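Local coordinates for phosphate binding protein (Planctomyces limnophilus, PDB 4JWO) that probably binds phosphate as the PstS-type component of a system that carries phosphate across the cytoplasmic membrane, at residues A[164-169]-A[177-182]; A[293-298]-A[334-339]; A[223-228]-A[246-251]. All blocks are in the same frame, centred on the assembly; numbering follows the deposited sequence.

Contact 1 of 3, residues A[164-169]-A[177-182]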
loop_
_atom_site.group_PDB
_atom_site.type_symbol
_atom_site.label_atom_id
_atom_site.label_comp_id
_atom_site.label_asym_id
_atom_site.label_seq_id
_atom_site.Cartn_x
_atom_site.Cartn_y
_atom_site.Cartn_z
ATOM N N ASN A 164 -11.358 -8.666 11.158
ATOM C CA ASN A 164 -10.349 -9.382 11.936
ATOM C C ASN A 164 -10.906 -10.702 12.451
ATOM O O ASN A 164 -10.231 -11.722 12.455
ATOM C CB ASN A 164 -9.821 -8.502 13.082
ATOM C CG ASN A 164 -8.955 -9.263 14.053
ATOM O OD1 ASN A 164 -9.309 -9.409 15.225
ATOM N ND2 ASN A 164 -7.807 -9.750 13.584
ATOM N N LYS A 165 -12.164 -10.684 12.864
ATOM C CA LYS A 165 -12.834 -11.892 13.311
ATOM C C LYS A 165 -12.805 -12.963 12.211
ATOM O O LYS A 165 -12.654 -14.153 12.486
ATOM C CB LYS A 165 -14.282 -11.544 13.683
ATOM C CG LYS A 165 -15.005 -12.582 14.491
ATOM C CD LYS A 165 -16.388 -12.056 14.857
ATOM C CE LYS A 165 -17.099 -12.963 15.835
ATOM N NZ LYS A 165 -18.466 -12.443 16.119
ATOM N N ILE A 166 -12.939 -12.522 10.966
ATOM C CA ILE A 166 -12.946 -13.427 9.814
ATOM C C ILE A 166 -11.531 -13.863 9.412
ATOM O O ILE A 166 -11.285 -15.043 9.152
ATOM C CB ILE A 166 -13.606 -12.752 8.603
ATOM C CG1 ILE A 166 -15.106 -12.548 8.850
ATOM C CG2 ILE A 166 -13.399 -13.581 7.344
ATOM C CD1 ILE A 166 -15.737 -11.596 7.879
ATOM N N TRP A 167 -10.611 -12.908 9.359
ATOM C CA TRP A 167 -9.309 -13.124 8.717
ATOM C C TRP A 167 -8.141 -13.451 9.635
ATOM O O TRP A 167 -7.069 -13.818 9.149
ATOM C CB TRP A 167 -8.928 -11.898 7.888
ATOM C CG TRP A 167 -9.689 -11.798 6.597
ATOM C CD1 TRP A 167 -10.765 -11.005 6.342
ATOM C CD2 TRP A 167 -9.430 -12.536 5.392
ATOM N NE1 TRP A 167 -11.183 -11.181 5.046
ATOM C CE2 TRP A 167 -10.388 -12.129 4.439
ATOM C CE3 TRP A 167 -8.482 -13.496 5.020
ATOM C CZ2 TRP A 167 -10.418 -12.635 3.138
ATOM C CZ3 TRP A 167 -8.516 -14.012 3.738
ATOM C CH2 TRP A 167 -9.478 -13.573 2.806
ATOM N N ALA A 168 -8.336 -13.335 10.947
ATOM C CA ALA A 168 -7.226 -13.498 11.885
ATOM C C ALA A 168 -6.573 -14.853 11.742
ATOM O O ALA A 168 -7.211 -15.824 11.328
ATOM C CB ALA A 168 -7.697 -13.316 13.312
ATOM N N ALA A 169 -5.303 -14.903 12.126
ATOM C CA ALA A 169 -4.510 -16.123 12.080
ATOM C C ALA A 169 -5.199 -17.302 12.752
ATOM O O ALA A 169 -5.041 -18.437 12.312
ATOM C CB ALA A 169 -3.156 -15.883 12.721
ATOM N N SER A 177 -23.175 -15.934 9.914
ATOM C CA SER A 177 -23.897 -15.839 11.189
ATOM C C SER A 177 -22.937 -15.729 12.366
ATOM O O SER A 177 -23.320 -15.319 13.469
ATOM C CB SER A 177 -24.785 -17.071 11.386
ATOM O OG SER A 177 -24.003 -18.252 11.277
ATOM N N GLU A 178 -21.697 -16.134 12.133
ATOM C CA GLU A 178 -20.677 -16.126 13.169
ATOM C C GLU A 178 -19.969 -14.778 13.251
ATOM O O GLU A 178 -19.239 -14.519 14.207
ATOM C CB GLU A 178 -19.654 -17.249 12.915
ATOM C CG GLU A 178 -20.219 -18.641 13.150
ATOM C CD GLU A 178 -19.320 -19.753 12.634
ATOM O OE1 GLU A 178 -18.544 -19.502 11.693
ATOM O OE2 GLU A 178 -19.394 -20.883 13.165
ATOM N N VAL A 179 -20.180 -13.920 12.254
ATOM C CA VAL A 179 -19.533 -12.610 12.225
ATOM C C VAL A 179 -20.360 -11.568 12.967
ATOM O O VAL A 179 -19.847 -10.827 13.796
ATOM C CB VAL A 179 -19.271 -12.135 10.787
ATOM C CG1 VAL A 179 -18.491 -10.813 10.795
ATOM C CG2 VAL A 179 -18.502 -13.200 10.026
ATOM N N ARG A 180 -21.649 -11.522 12.671
ATOM C CA ARG A 180 -22.557 -10.600 13.341
ATOM C C ARG A 180 -23.882 -11.295 13.598
ATOM O O ARG A 180 -24.376 -12.032 12.742
ATOM C CB ARG A 180 -22.794 -9.342 12.496
ATOM C CG ARG A 180 -23.643 -8.275 13.203
ATOM C CD ARG A 180 -23.950 -7.121 12.275
ATOM N NE ARG A 180 -22.734 -6.466 11.802
ATOM C CZ ARG A 180 -22.710 -5.316 11.143
ATOM N NH1 ARG A 180 -23.843 -4.671 10.907
ATOM N NH2 ARG A 180 -21.550 -4.808 10.736
ATOM N N GLU A 181 -24.440 -11.047 14.782
ATOM C CA GLU A 181 -25.714 -11.607 15.214
ATOM C C GLU A 181 -26.770 -11.448 14.138
ATOM O O GLU A 181 -27.016 -10.340 13.660
ATOM C CB GLU A 181 -26.205 -10.889 16.480
ATOM C CG GLU A 181 -27.537 -11.396 16.995
ATOM C CD GLU A 181 -27.416 -12.734 17.691
ATOM O OE1 GLU A 181 -26.303 -13.063 18.157
ATOM O OE2 GLU A 181 -28.431 -13.457 17.772
ATOM N N GLY A 182 -27.381 -12.560 13.743
ATOM C CA GLY A 182 -28.521 -12.516 12.854
ATOM C C GLY A 182 -28.213 -12.685 11.379
ATOM O O GLY A 182 -29.113 -12.954 10.598
#

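Contact 2 of 3, residues A[293-298]-A[334-339]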
loop_
_atom_site.group_PDB
_atom_site.type_symbol
_atom_site.label_atom_id
_atom_site.label_comp_id
_atom_site.label_asym_id
_atom_site.label_seq_id
_atom_site.Cartn_x
_atom_site.Cartn_y
_atom_site.Cartn_z
ATOM N N ALA A 293 22.183 14.587 2.454
ATOM C CA ALA A 293 23.531 14.257 2.011
ATOM C C ALA A 293 23.535 13.398 0.745
ATOM O O ALA A 293 24.328 13.636 -0.165
ATOM C CB ALA A 293 24.316 13.582 3.130
ATOM N N LYS A 294 22.655 12.401 0.685
ATOM C CA LYS A 294 22.582 11.530 -0.488
ATOM C C LYS A 294 22.127 12.299 -1.721
ATOM O O LYS A 294 22.498 11.960 -2.842
ATOM C CB LYS A 294 21.638 10.350 -0.246
ATOM C CG LYS A 294 22.014 9.438 0.910
ATOM C CD LYS A 294 23.089 8.445 0.531
ATOM C CE LYS A 294 23.332 7.458 1.664
ATOM N NZ LYS A 294 24.372 6.458 1.296
ATOM N N LEU A 295 21.314 13.327 -1.506
ATOM C CA LEU A 295 20.797 14.145 -2.600
ATOM C C LEU A 295 21.874 14.998 -3.279
ATOM O O LEU A 295 21.636 15.571 -4.345
ATOM C CB LEU A 295 19.624 15.005 -2.119
ATOM C CG LEU A 295 18.324 14.204 -2.044
ATOM C CD1 LEU A 295 17.280 14.904 -1.193
ATOM C CD2 LEU A 295 17.787 13.964 -3.444
ATOM N N LYS A 296 23.056 15.070 -2.669
ATOM C CA LYS A 296 24.201 15.729 -3.289
ATOM C C LYS A 296 24.728 14.891 -4.446
ATOM O O LYS A 296 25.361 15.410 -5.363
ATOM C CB LYS A 296 25.323 15.964 -2.270
ATOM C CG LYS A 296 25.029 17.040 -1.240
ATOM C CD LYS A 296 26.162 17.138 -0.225
ATOM C CE LYS A 296 25.827 18.107 0.895
ATOM N NZ LYS A 296 25.856 19.524 0.447
ATOM N N ARG A 297 24.481 13.585 -4.382
ATOM C CA ARG A 297 24.821 12.678 -5.472
ATOM C C ARG A 297 23.764 12.854 -6.553
ATOM O O ARG A 297 22.585 12.601 -6.313
ATOM C CB ARG A 297 24.851 11.226 -4.983
ATOM C CG ARG A 297 25.974 10.909 -3.995
ATOM C CD ARG A 297 25.742 9.575 -3.295
ATOM N NE ARG A 297 25.216 8.567 -4.210
ATOM C CZ ARG A 297 24.756 7.379 -3.832
ATOM N NH1 ARG A 297 24.762 7.040 -2.550
ATOM N NH2 ARG A 297 24.289 6.530 -4.738
ATOM N N PRO A 298 24.178 13.311 -7.745
ATOM C CA PRO A 298 23.208 13.682 -8.782
ATOM C C PRO A 298 22.351 12.517 -9.279
ATOM O O PRO A 298 21.242 12.756 -9.751
ATOM C CB PRO A 298 24.091 14.226 -9.910
ATOM C CG PRO A 298 25.381 14.618 -9.235
ATOM C CD PRO A 298 25.562 13.583 -8.165
ATOM N N GLN A 334 8.666 21.004 -4.355
ATOM C CA GLN A 334 9.240 22.146 -3.691
ATOM C C GLN A 334 10.187 21.666 -2.592
ATOM O O GLN A 334 11.245 22.244 -2.368
ATOM C CB GLN A 334 8.112 23.048 -3.176
ATOM C CG GLN A 334 7.359 23.747 -4.322
ATOM C CD GLN A 334 6.013 24.331 -3.917
ATOM O OE1 GLN A 334 5.367 23.850 -2.985
ATOM N NE2 GLN A 334 5.579 25.363 -4.634
ATOM N N ARG A 335 9.814 20.570 -1.947
ATOM C CA ARG A 335 10.625 19.946 -0.906
ATOM C C ARG A 335 11.958 19.420 -1.459
ATOM O O ARG A 335 13.009 19.570 -0.838
ATOM C CB ARG A 335 9.817 18.815 -0.254
ATOM C CG ARG A 335 10.403 18.222 1.009
ATOM C CD ARG A 335 9.454 17.215 1.645
ATOM N NE ARG A 335 8.274 17.822 2.251
ATOM C CZ ARG A 335 7.255 17.134 2.753
ATOM N NH1 ARG A 335 7.252 15.802 2.708
ATOM N NH2 ARG A 335 6.218 17.775 3.276
ATOM N N LEU A 336 11.913 18.807 -2.635
ATOM C CA LEU A 336 13.128 18.345 -3.294
ATOM C C LEU A 336 14.041 19.526 -3.616
ATOM O O LEU A 336 15.251 19.472 -3.394
ATOM C CB LEU A 336 12.774 17.567 -4.566
ATOM C CG LEU A 336 13.956 17.135 -5.432
ATOM C CD1 LEU A 336 14.893 16.239 -4.637
ATOM C CD2 LEU A 336 13.453 16.419 -6.677
ATOM N N ALA A 337 13.453 20.608 -4.112
ATOM C CA ALA A 337 14.232 21.785 -4.472
ATOM C C ALA A 337 14.987 22.348 -3.266
ATOM O O ALA A 337 16.150 22.718 -3.375
ATOM C CB ALA A 337 13.335 22.839 -5.079
ATOM N N ASP A 338 14.318 22.401 -2.119
ATOM C CA ASP A 338 14.930 22.885 -0.879
ATOM C C ASP A 338 16.095 22.011 -0.425
ATOM O O ASP A 338 17.110 22.515 0.057
ATOM C CB ASP A 338 13.884 22.918 0.243
ATOM C CG ASP A 338 13.151 24.237 0.327
ATOM O OD1 ASP A 338 13.586 25.218 -0.306
ATOM O OD2 ASP A 338 12.140 24.295 1.054
ATOM N N ALA A 339 15.932 20.699 -0.576
ATOM C CA ALA A 339 16.925 19.728 -0.124
ATOM C C ALA A 339 18.197 19.775 -0.965
ATOM O O ALA A 339 19.262 19.337 -0.523
ATOM C CB ALA A 339 16.333 18.318 -0.130
#

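Contact 3 of 3, residues A[223-228]-A[246-251]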
loop_
_atom_site.group_PDB
_atom_site.type_symbol
_atom_site.label_atom_id
_atom_site.label_comp_id
_atom_site.label_asym_id
_atom_site.label_seq_id
_atom_site.Cartn_x
_atom_site.Cartn_y
_atom_site.Cartn_z
ATOM N N ASN A 223 -3.539 -13.358 -9.344
ATOM C CA ASN A 223 -4.254 -12.708 -10.433
ATOM C C ASN A 223 -5.559 -12.150 -9.892
ATOM O O ASN A 223 -6.483 -12.897 -9.608
ATOM C CB ASN A 223 -4.517 -13.726 -11.538
ATOM C CG ASN A 223 -5.156 -13.112 -12.766
ATOM O OD1 ASN A 223 -5.753 -12.036 -12.686
ATOM N ND2 ASN A 223 -5.046 -13.796 -13.907
ATOM N N ASP A 224 -5.623 -10.835 -9.731
ATOM C CA ASP A 224 -6.789 -10.218 -9.105
ATOM C C ASP A 224 -8.032 -10.393 -9.974
ATOM O O ASP A 224 -9.158 -10.315 -9.482
ATOM C CB ASP A 224 -6.537 -8.735 -8.808
ATOM C CG ASP A 224 -5.628 -8.516 -7.607
ATOM O OD1 ASP A 224 -5.345 -9.474 -6.866
ATOM O OD2 ASP A 224 -5.238 -7.349 -7.385
ATOM N N ASN A 225 -7.838 -10.645 -11.264
ATOM C CA ASN A 225 -8.984 -10.857 -12.143
ATOM C C ASN A 225 -9.687 -12.169 -11.819
ATOM O O ASN A 225 -10.900 -12.297 -12.007
ATOM C CB ASN A 225 -8.561 -10.871 -13.615
ATOM C CG ASN A 225 -7.772 -9.643 -14.009
ATOM O OD1 ASN A 225 -6.581 -9.732 -14.346
ATOM N ND2 ASN A 225 -8.425 -8.494 -13.983
ATOM N N ILE A 226 -8.915 -13.150 -11.358
ATOM C CA ILE A 226 -9.468 -14.425 -10.912
ATOM C C ILE A 226 -10.238 -14.246 -9.604
ATOM O O ILE A 226 -11.295 -14.853 -9.412
ATOM C CB ILE A 226 -8.348 -15.495 -10.776
ATOM C CG1 ILE A 226 -7.826 -15.848 -12.169
ATOM C CG2 ILE A 226 -8.857 -16.743 -10.045
ATOM C CD1 ILE A 226 -6.705 -16.858 -12.165
ATOM N N LEU A 227 -9.715 -13.415 -8.704
ATOM C CA LEU A 227 -10.427 -13.118 -7.457
ATOM C C LEU A 227 -11.751 -12.408 -7.735
ATOM O O LEU A 227 -12.770 -12.729 -7.117
ATOM C CB LEU A 227 -9.567 -12.271 -6.519
ATOM C CG LEU A 227 -8.218 -12.869 -6.118
ATOM C CD1 LEU A 227 -7.505 -11.886 -5.193
ATOM C CD2 LEU A 227 -8.404 -14.231 -5.431
ATOM N N VAL A 228 -11.733 -11.441 -8.651
ATOM C CA VAL A 228 -12.961 -10.758 -9.064
ATOM C C VAL A 228 -14.003 -11.771 -9.509
ATOM O O VAL A 228 -15.150 -11.724 -9.053
ATOM C CB VAL A 228 -12.690 -9.729 -10.201
ATOM C CG1 VAL A 228 -13.993 -9.239 -10.838
ATOM C CG2 VAL A 228 -11.875 -8.559 -9.666
ATOM N N PHE A 246 -11.255 -3.233 -8.149
ATOM C CA PHE A 246 -12.667 -2.981 -7.887
ATOM C C PHE A 246 -13.227 -1.980 -8.896
ATOM O O PHE A 246 -14.286 -2.211 -9.495
ATOM C CB PHE A 246 -12.932 -2.454 -6.465
ATOM C CG PHE A 246 -14.303 -1.844 -6.318
ATOM C CD1 PHE A 246 -15.440 -2.650 -6.278
ATOM C CD2 PHE A 246 -14.469 -0.461 -6.285
ATOM C CE1 PHE A 246 -16.709 -2.090 -6.189
ATOM C CE2 PHE A 246 -15.739 0.098 -6.202
ATOM C CZ PHE A 246 -16.854 -0.712 -6.149
ATOM N N ALA A 247 -12.517 -0.867 -9.071
ATOM C CA ALA A 247 -13.036 0.253 -9.850
ATOM C C ALA A 247 -13.389 -0.160 -11.265
ATOM O O ALA A 247 -14.404 0.268 -11.818
ATOM C CB ALA A 247 -12.035 1.409 -9.865
ATOM N N GLU A 248 -12.573 -1.026 -11.848
ATOM C CA GLU A 248 -12.786 -1.386 -13.244
ATOM C C GLU A 248 -13.833 -2.483 -13.384
ATOM O O GLU A 248 -14.249 -2.815 -14.494
ATOM C CB GLU A 248 -11.477 -1.827 -13.879
ATOM C CG GLU A 248 -10.976 -3.116 -13.315
ATOM C CD GLU A 248 -9.617 -3.507 -13.849
ATOM O OE1 GLU A 248 -9.327 -4.722 -13.879
ATOM O OE2 GLU A 248 -8.837 -2.606 -14.225
ATOM N N ASN A 249 -14.264 -3.032 -12.251
ATOM C CA ASN A 249 -15.294 -4.062 -12.233
ATOM C C ASN A 249 -16.485 -3.667 -11.364
ATOM O O ASN A 249 -17.213 -4.527 -10.876
ATOM C CB ASN A 249 -14.701 -5.375 -11.724
ATOM C CG ASN A 249 -13.705 -5.973 -12.689
ATOM O OD1 ASN A 249 -14.076 -6.444 -13.766
ATOM N ND2 ASN A 249 -12.431 -5.968 -12.307
ATOM N N ALA A 250 -16.691 -2.363 -11.185
ATOM C CA ALA A 250 -17.661 -1.869 -10.205
ATOM C C ALA A 250 -19.102 -2.315 -10.457
ATOM O O ALA A 250 -19.882 -2.460 -9.518
ATOM C CB ALA A 250 -17.580 -0.344 -10.093
ATOM N N SER A 251 -19.460 -2.541 -11.719
ATOM C CA SER A 251 -20.815 -2.968 -12.052
ATOM C C SER A 251 -21.099 -4.426 -11.677
ATOM O O SER A 251 -22.247 -4.866 -11.724
ATOM C CB SER A 251 -21.080 -2.756 -13.542
ATOM O OG SER A 251 -20.413 -3.746 -14.302
#

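Contact 1 of 3, residues A[164-169]-A[177-182]
Lys165 and Ile166, neighbours near the end of helix 160-167, reach across to the turn at Glu178 and Val179. The two residues make quite different contacts. Ile166 and Val179 form the packed, inner part. Their side chains cross at about a right angle. Ile166 CG1 rests 3.7 Å from Val179 CG2, and Ile166 CD1 comes to 3.9 Å from the same methyl. CD1 also meets the second branch, Val179 CG1, more loosely. Both residues are buried. Ile166 continues onto Leu190 of strand 189-192 and Leu238 of strand 237-242, while Val179 also touches Val173 and Ile188.

The outer part is polar and solvent-exposed. Lys165 has CG anti to its backbone N (chi1 -165°) and a fully extended chain beyond, which carries the ammonium group to two consecutive backbone carbonyls. NZ bonds to Glu178 O at 2.9 Å and to Val179 O at 3.1 Å. The two bonds differ in direction. At Glu178 O the C=O...N angle is 144° and NZ is tilted modestly from the carbonyl plane. At Val179 O the angle is only 112°, with NZ well above the plane. One ammonium group therefore grips both oxygens where the 3-10 segment gives way to loop. The carboxylate of Glu178 is not the lysine's partner. It turns away, and OE1 accepts from Ser174 N and Lys175 N.

A further tie between loop and helix comes from Arg180, whose NE forms a salt bridge with Glu162 of helix 160-167. The loop leaving this helix thus folds back against it before the chain enters strand 189-192. An apolar pair lies inside and a lysine bonded to two carbonyls outside, in an alpha/beta region of the periplasmic-binding-protein fold.

Contact 2 of 3, residues A[293-298]-A[334-339]
Leu295 sets CG beside its backbone N and anti to the carbonyl carbon (chi1 -79°), while Leu336 sends CG anti to its backbone N (chi1 174°). These torsions bring one methyl of each leucine together. Leu295 CD2 lies 3.9 Å from Leu336 CD1, and the two side chains meet at a slant. The other branch of Leu295 has its own partner: CD1 sits 3.7 Å from Ala339 CB. The fork of Leu295 thus spans two positions three residues apart on the same helix. The backbones are closest here, with Leu295 CA 7.2 Å from Ala339 CA.

The contact between the segments is purely apolar, and both leucines are buried. Ile304 of helix 298-308 touches both of them, and Phe137 and Val135 of strand 134-148 lie against Leu336 and Ala339 respectively. Close by, the side chain of Lys292 donates from NZ to the backbone O of Ala339.

This is plain packing. The last helix, 326-340, lies against the connection between strand 283-291 and helix 298-308 and, through Leu336 and Ala339, against strand 134-148, within an alpha/beta lobe of the periplasmic-binding-protein fold.

Contact 3 of 3, residues A[223-228]-A[246-251]
Val228 and Asn249 meet where helix 224-233 faces the turn that follows helix 243-247, in the alpha/beta architecture of a periplasmic-binding-protein fold. Both side chains leave the backbone toward the opposite segment and cross at a slant. Asn249 CG lies beside its backbone N and anti to the carbonyl carbon (chi1 -68°), which lays the amide against the two valine methyls. Val228 CG1 is 3.8 Å from Asn249 CG, and Val228 CG2 is 3.7 Å from Asn249 ND2. This is van der Waals contact between methyls and a polar group. The amide's hydrogen bond runs from ND2 back to Tyr245 O in helix 243-247. With an alanine in place of Asn249, Tyr245 O would probably lose this donor and a gap would open beside the Val228 methyls.

The backbone N of Asn249 also bonds to Phe246 O at 2.9 Å. Val228 is buried and touches Phe241 of strand 237-242, so the inner side of the contact reaches the sheet.

The outer side is exposed and looser. Asn225 and Glu248 approach at about a right angle along their chains, yet their amide and carboxylate planes are only 7° apart. A sulfate ion, probably from the crystallisation liquor, lies by the Asn225 side chain. Asn223 caps the helix start: its OD1 accepts from Asn225 N at 2.9 Å, with an N-H...O angle of 137°.

Overall arrangement
Along the chain the order is contact 1, contact 3, contact 2, each closing before the next opens. Contacts 1 and 3 lie on the same side of the molecule, with centres 24 Å apart and nearest atoms about 8 Å apart. Both pack near strand 237-242. Contact 2 is on the opposite side of the chain's centre, its centre 48 Å from that of contact 1 and 40 Å from that of contact 3. Strand 134-148 of the mixed sheet pairs with strands 237-242 and 283-291, so it connects the two regions. The contacts thus join helices and loops at distant ends of an elongated binding-protein fold.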